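PDB 5E7P: cell division control protein Cdc48 from Mycobacterium smegmatis, which probably binds and hydrolyses ATP as a member of the AAA family, and is seen here with ADP bound. Local coordinates for residues Thr212-Val217 with Arg305-Thr310; Ser311-Val316 with Gly321-Ala326. All blocks are in the same frame, centred on the assembly; numbering follows the deposited sequence.

Interaction 1 (Thr212-Val217 with Arg305-Thr310); sequences TGRHTV and RLRSVT
Ser308, on helix 302-319, turns its hydroxyl to the backbone carbonyl of Gly213 in the loop before strand 216-218. From CA the CB heads toward that loop, lying 3.4 Å from Gly213 O; the side chain also touches Leu292 and Val297. The next atom, OG, stands anti to the backbone N (chi1 -169°), which carries it off the helix to the carbonyl; there it donates a hydrogen bond to Gly213 O. The modelled OG to O distance of 2.3 Å is too short to take literally at this resolution. OG also lies 3.9 Å from Arg214 CA, so toward this loop the small serine meets main chain only. A glycine suits position 213 because its phi is positive (76°); its N is hydrogen-bonded to Glu296.

Two residues further along the loop, a water makes a second bridge. It accepts from His215 N at 3.1 Å and donates to Ser308 O at 2.7 Å, thereby joining a loop amide to a helix carbonyl that the direct bond does not use.

Nearer the surface Arg214 and Arg307 meet loosely, with Arg214 CG 4.4 Å from Arg307 NH1. Their like-charged ends stay apart, and Arg307 finds its charge partner in Glu304, one turn back on its own helix. Long, flexible arginines suit this margin, where the apolar shaft of one can lie beside the polar end of the other.

Small residues and water therefore do the joining. The arrangement belongs to the α/β nucleotide-binding domain of an AAA protein: a helix flanking the central sheet holds the loop that leads into strand 216-218, the antiparallel strand at one outer edge of that sheet.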
loop_
_atom_site.group_PDB
_atom_site.type_symbol
_atom_site.label_atom_id
_atom_site.label_comp_id
_atom_site.label_asym_id
_atom_site.label_seq_id
_atom_site.Cartn_x
_atom_site.Cartn_y
_atom_site.Cartn_z
ATOM N N THR A 212 4.832 -6.020 -26.862
ATOM C CA THR A 212 4.064 -5.795 -25.644
ATOM C C THR A 212 3.081 -4.642 -25.819
ATOM O O THR A 212 3.139 -3.907 -26.805
ATOM C CB THR A 212 4.987 -5.495 -24.443
ATOM O OG1 THR A 212 5.779 -4.331 -24.720
ATOM C CG2 THR A 212 5.911 -6.673 -24.167
ATOM N N GLY A 213 2.177 -4.490 -24.857
ATOM C CA GLY A 213 1.250 -3.374 -24.851
ATOM C C GLY A 213 0.110 -3.497 -25.843
ATOM O O GLY A 213 -0.532 -2.503 -26.183
ATOM N N ARG A 214 -0.146 -4.716 -26.311
ATOM C CA ARG A 214 -1.258 -4.964 -27.221
ATOM C C ARG A 214 -2.390 -5.691 -26.496
ATOM O O ARG A 214 -2.154 -6.397 -25.514
ATOM C CB ARG A 214 -0.783 -5.749 -28.446
ATOM C CG ARG A 214 0.245 -4.993 -29.282
ATOM C CD ARG A 214 1.367 -5.906 -29.757
ATOM N NE ARG A 214 1.038 -6.609 -30.994
ATOM C CZ ARG A 214 1.517 -6.280 -32.190
ATOM N NH1 ARG A 214 2.354 -5.258 -32.311
ATOM N NH2 ARG A 214 1.165 -6.974 -33.264
ATOM N N HIS A 215 -3.618 -5.513 -26.975
ATOM C CA HIS A 215 -4.785 -6.037 -26.266
ATOM C C HIS A 215 -4.990 -7.536 -26.461
ATOM O O HIS A 215 -4.612 -8.102 -27.488
ATOM C CB HIS A 215 -6.058 -5.266 -26.643
ATOM C CG HIS A 215 -6.515 -5.491 -28.051
ATOM N ND1 HIS A 215 -7.258 -6.590 -28.427
ATOM C CD2 HIS A 215 -6.339 -4.754 -29.174
ATOM C CE1 HIS A 215 -7.516 -6.522 -29.720
ATOM N NE2 HIS A 215 -6.970 -5.418 -30.197
ATOM N N THR A 216 -5.581 -8.167 -25.451
ATOM C CA THR A 216 -5.986 -9.563 -25.535
ATOM C C THR A 216 -7.502 -9.644 -25.445
ATOM O O THR A 216 -8.143 -8.773 -24.859
ATOM C CB THR A 216 -5.370 -10.409 -24.407
ATOM O OG1 THR A 216 -5.686 -9.823 -23.137
ATOM C CG2 THR A 216 -3.863 -10.481 -24.563
ATOM N N VAL A 217 -8.073 -10.686 -26.036
ATOM C CA VAL A 217 -9.515 -10.874 -26.003
ATOM C C VAL A 217 -9.875 -12.175 -25.301
ATOM O O VAL A 217 -9.398 -13.245 -25.675
ATOM C CB VAL A 217 -10.118 -10.885 -27.421
ATOM C CG1 VAL A 217 -11.620 -11.087 -27.354
ATOM C CG2 VAL A 217 -9.788 -9.593 -28.150
ATOM N N ARG A 305 1.573 4.010 -28.547
ATOM C CA ARG A 305 0.673 3.954 -27.405
ATOM C C ARG A 305 -0.748 4.298 -27.838
ATOM O O ARG A 305 -1.706 3.622 -27.461
ATOM C CB ARG A 305 1.155 4.911 -26.310
ATOM C CG ARG A 305 0.253 4.979 -25.096
ATOM C CD ARG A 305 1.051 5.162 -23.814
ATOM N NE ARG A 305 1.500 6.532 -23.585
ATOM C CZ ARG A 305 2.770 6.919 -23.626
ATOM N NH1 ARG A 305 3.728 6.042 -23.897
ATOM N NH2 ARG A 305 3.081 8.184 -23.397
ATOM N N LEU A 306 -0.878 5.346 -28.644
ATOM C CA LEU A 306 -2.182 5.785 -29.124
ATOM C C LEU A 306 -2.830 4.741 -30.027
ATOM O O LEU A 306 -4.037 4.504 -29.947
ATOM C CB LEU A 306 -2.055 7.113 -29.869
ATOM C CG LEU A 306 -3.350 7.688 -30.444
ATOM C CD1 LEU A 306 -4.372 7.922 -29.343
ATOM C CD2 LEU A 306 -3.063 8.974 -31.204
ATOM N N ARG A 307 -2.022 4.121 -30.883
ATOM C CA ARG A 307 -2.514 3.106 -31.811
ATOM C C ARG A 307 -3.045 1.888 -31.067
ATOM O O ARG A 307 -4.045 1.290 -31.466
ATOM C CB ARG A 307 -1.412 2.676 -32.782
ATOM C CG ARG A 307 -1.846 1.592 -33.759
ATOM C CD ARG A 307 -0.710 0.630 -34.052
ATOM N NE ARG A 307 0.005 0.252 -32.834
ATOM C CZ ARG A 307 -0.409 -0.674 -31.974
ATOM N NH1 ARG A 307 0.313 -0.943 -30.892
ATOM N NH2 ARG A 307 -1.542 -1.329 -32.188
ATOM N N SER A 308 -2.365 1.522 -29.985
ATOM C CA SER A 308 -2.759 0.369 -29.184
ATOM C C SER A 308 -4.135 0.575 -28.544
ATOM O O SER A 308 -4.977 -0.323 -28.563
ATOM C CB SER A 308 -1.704 0.085 -28.112
ATOM O OG SER A 308 -1.931 -1.168 -27.494
ATOM N N VAL A 309 -4.350 1.761 -27.983
ATOM C CA VAL A 309 -5.632 2.125 -27.387
ATOM C C VAL A 309 -6.721 2.179 -28.455
ATOM O O VAL A 309 -7.845 1.729 -28.238
ATOM C CB VAL A 309 -5.541 3.491 -26.666
ATOM C CG1 VAL A 309 -6.916 3.969 -26.225
ATOM C CG2 VAL A 309 -4.600 3.401 -25.479
ATOM N N THR A 310 -6.367 2.722 -29.615
ATOM C CA THR A 310 -7.289 2.849 -30.740
ATOM C C THR A 310 -7.719 1.479 -31.256
ATOM O O THR A 310 -8.885 1.264 -31.581
ATOM C CB THR A 310 -6.635 3.646 -31.887
ATOM O OG1 THR A 310 -6.215 4.925 -31.396
ATOM C CG2 THR A 310 -7.603 3.831 -33.059
HETATM O O HOH W 1 -4.116 -2.870 -28.420
#

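Interaction 2 (Ser311-Val316 with Gly321-Ala326); sequences SAVAAV and GVLFIA
Val316 sets a methyl over the face of the peptide plane between Val322 and Leu323, the flat group of this contact. Its CG2 is 3.7 Å from Leu323 N and 3.8 Å from Val322 C, almost straight above the plane. CG2 lies anti to the backbone N and so extends from the helix to the strand, while CG1 (chi1 75°) takes the place between N and the carbonyl carbon and comes 4.1 Å from Leu323 CB. The other flat group, the Phe324 ring, has Ala326 N over one face, toward the rim, and does not meet the helix.

Leu323 is the strand's main contribution. Its CG is anti to the backbone N, lifting the fork toward the helix, and the two branches divide the work. CD1 reaches the Ala312 turn, 4.0 Å from Ala312 CB and close to Ala312 O. CD2 meets Val313 CG2, also at 4.0 Å, the two side chains meeting at a slant, whereas Val316 crosses Leu323 at about a right angle. An alanine at 312 lets the leucine approach the helix backbone; the branched valines add methyls, Val313 at Leu323 CD2 and Val316 at Leu323 CB and the backbone. Gly321 suits its place because at its strongly positive phi (119°) a CB would be jammed against the carbonyl O of the residue before.

The segment axes run nearly antiparallel, 160° apart and 8.7 Å at their closest, as expected where a helix turns back through a short connection into a strand of an α/β sheet. Leu352 and Phe363 also border Leu323, while Val322 points to the opposite side of the sheet, toward Cys284. No hydrogen bond or charge joins helix to strand, which implies that shape and the burial of apolar carbon hold them together.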
loop_
_atom_site.group_PDB
_atom_site.type_symbol
_atom_site.label_atom_id
_atom_site.label_comp_id
_atom_site.label_asym_id
_atom_site.label_seq_id
_atom_site.Cartn_x
_atom_site.Cartn_y
_atom_site.Cartn_z
ATOM N N SER A 311 -6.765 0.556 -31.321
ATOM C CA SER A 311 -7.031 -0.798 -31.787
ATOM C C SER A 311 -7.934 -1.537 -30.805
ATOM O O SER A 311 -8.804 -2.311 -31.203
ATOM C CB SER A 311 -5.715 -1.556 -31.978
ATOM O OG SER A 311 -5.946 -2.919 -32.280
ATOM N N ALA A 312 -7.722 -1.286 -29.519
ATOM C CA ALA A 312 -8.503 -1.927 -28.468
ATOM C C ALA A 312 -9.937 -1.410 -28.439
ATOM O O ALA A 312 -10.875 -2.171 -28.199
ATOM C CB ALA A 312 -7.835 -1.722 -27.121
ATOM N N VAL A 313 -10.100 -0.113 -28.675
ATOM C CA VAL A 313 -11.425 0.499 -28.705
ATOM C C VAL A 313 -12.252 0.008 -29.902
ATOM O O VAL A 313 -13.444 -0.289 -29.771
ATOM C CB VAL A 313 -11.328 2.041 -28.708
ATOM C CG1 VAL A 313 -12.669 2.672 -29.065
ATOM C CG2 VAL A 313 -10.842 2.538 -27.356
ATOM N N ALA A 314 -11.613 -0.092 -31.064
ATOM C CA ALA A 314 -12.294 -0.570 -32.264
ATOM C C ALA A 314 -12.703 -2.038 -32.135
ATOM O O ALA A 314 -13.678 -2.477 -32.744
ATOM C CB ALA A 314 -11.420 -0.367 -33.494
ATOM N N ALA A 315 -11.950 -2.790 -31.339
ATOM C CA ALA A 315 -12.224 -4.210 -31.145
ATOM C C ALA A 315 -13.409 -4.429 -30.207
ATOM O O ALA A 315 -14.219 -5.333 -30.416
ATOM C CB ALA A 315 -10.989 -4.921 -30.618
ATOM N N VAL A 316 -13.510 -3.599 -29.174
ATOM C CA VAL A 316 -14.605 -3.722 -28.220
ATOM C C VAL A 316 -15.908 -3.158 -28.788
ATOM O O VAL A 316 -16.994 -3.579 -28.397
ATOM C CB VAL A 316 -14.277 -3.054 -26.860
ATOM C CG1 VAL A 316 -14.368 -1.539 -26.960
ATOM C CG2 VAL A 316 -15.208 -3.579 -25.772
ATOM N N GLY A 321 -19.236 -5.464 -25.467
ATOM C CA GLY A 321 -18.595 -6.109 -24.336
ATOM C C GLY A 321 -17.889 -5.136 -23.412
ATOM O O GLY A 321 -18.260 -3.964 -23.325
ATOM N N VAL A 322 -16.860 -5.620 -22.725
ATOM C CA VAL A 322 -16.160 -4.812 -21.736
ATOM C C VAL A 322 -14.729 -4.478 -22.152
ATOM O O VAL A 322 -13.929 -5.371 -22.441
ATOM C CB VAL A 322 -16.124 -5.516 -20.368
ATOM C CG1 VAL A 322 -15.387 -4.665 -19.357
ATOM C CG2 VAL A 322 -17.526 -5.798 -19.889
ATOM N N LEU A 323 -14.416 -3.185 -22.183
ATOM C CA LEU A 323 -13.039 -2.734 -22.353
ATOM C C LEU A 323 -12.420 -2.565 -20.974
ATOM O O LEU A 323 -12.885 -1.754 -20.171
ATOM C CB LEU A 323 -12.973 -1.411 -23.123
ATOM C CG LEU A 323 -11.565 -0.863 -23.398
ATOM C CD1 LEU A 323 -10.801 -1.755 -24.374
ATOM C CD2 LEU A 323 -11.617 0.566 -23.917
ATOM N N PHE A 324 -11.382 -3.345 -20.694
ATOM C CA PHE A 324 -10.754 -3.325 -19.378
ATOM C C PHE A 324 -9.279 -2.939 -19.449
ATOM O O PHE A 324 -8.485 -3.583 -20.137
ATOM C CB PHE A 324 -10.933 -4.680 -18.676
ATOM C CG PHE A 324 -10.122 -4.830 -17.418
ATOM C CD1 PHE A 324 -10.094 -3.824 -16.462
ATOM C CD2 PHE A 324 -9.399 -5.990 -17.179
ATOM C CE1 PHE A 324 -9.347 -3.965 -15.303
ATOM C CE2 PHE A 324 -8.653 -6.139 -16.020
ATOM C CZ PHE A 324 -8.627 -5.127 -15.082
ATOM N N ILE A 325 -8.923 -1.879 -18.731
ATOM C CA ILE A 325 -7.530 -1.470 -18.609
ATOM C C ILE A 325 -7.054 -1.611 -17.167
ATOM O O ILE A 325 -7.443 -0.835 -16.291
ATOM C CB ILE A 325 -7.304 -0.021 -19.098
ATOM C CG1 ILE A 325 -7.717 0.115 -20.564
ATOM C CG2 ILE A 325 -5.849 0.369 -18.939
ATOM C CD1 ILE A 325 -7.569 1.515 -21.114
ATOM N N ALA A 326 -6.219 -2.615 -16.925
ATOM C CA ALA A 326 -5.667 -2.845 -15.598
ATOM C C ALA A 326 -4.585 -1.816 -15.292
ATOM O O ALA A 326 -3.664 -1.621 -16.086
ATOM C CB ALA A 326 -5.107 -4.255 -15.492
#

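In the fold
Going from the N terminus, the chain first lays down 212-217, runs through strand 265-269, helix 276-283 with its ADP-binding residues, and strand 289-293, and then returns as helix 302-319. Interaction 1 closes this long loop of 87 residues. The same helix continues directly into interaction 2, which closes a connection of only four residues, most of them the last of the helix, as strand 321-326 doubles back. The two loops are thus in series, neither nested nor crossed. Their centres are 9 Å apart, and His215 joins them by packing on Ser311, Ala312 and Ala315. Together they fasten one helix to the loop that leads into edge strand 216-218 and to an interior strand of the same sheet.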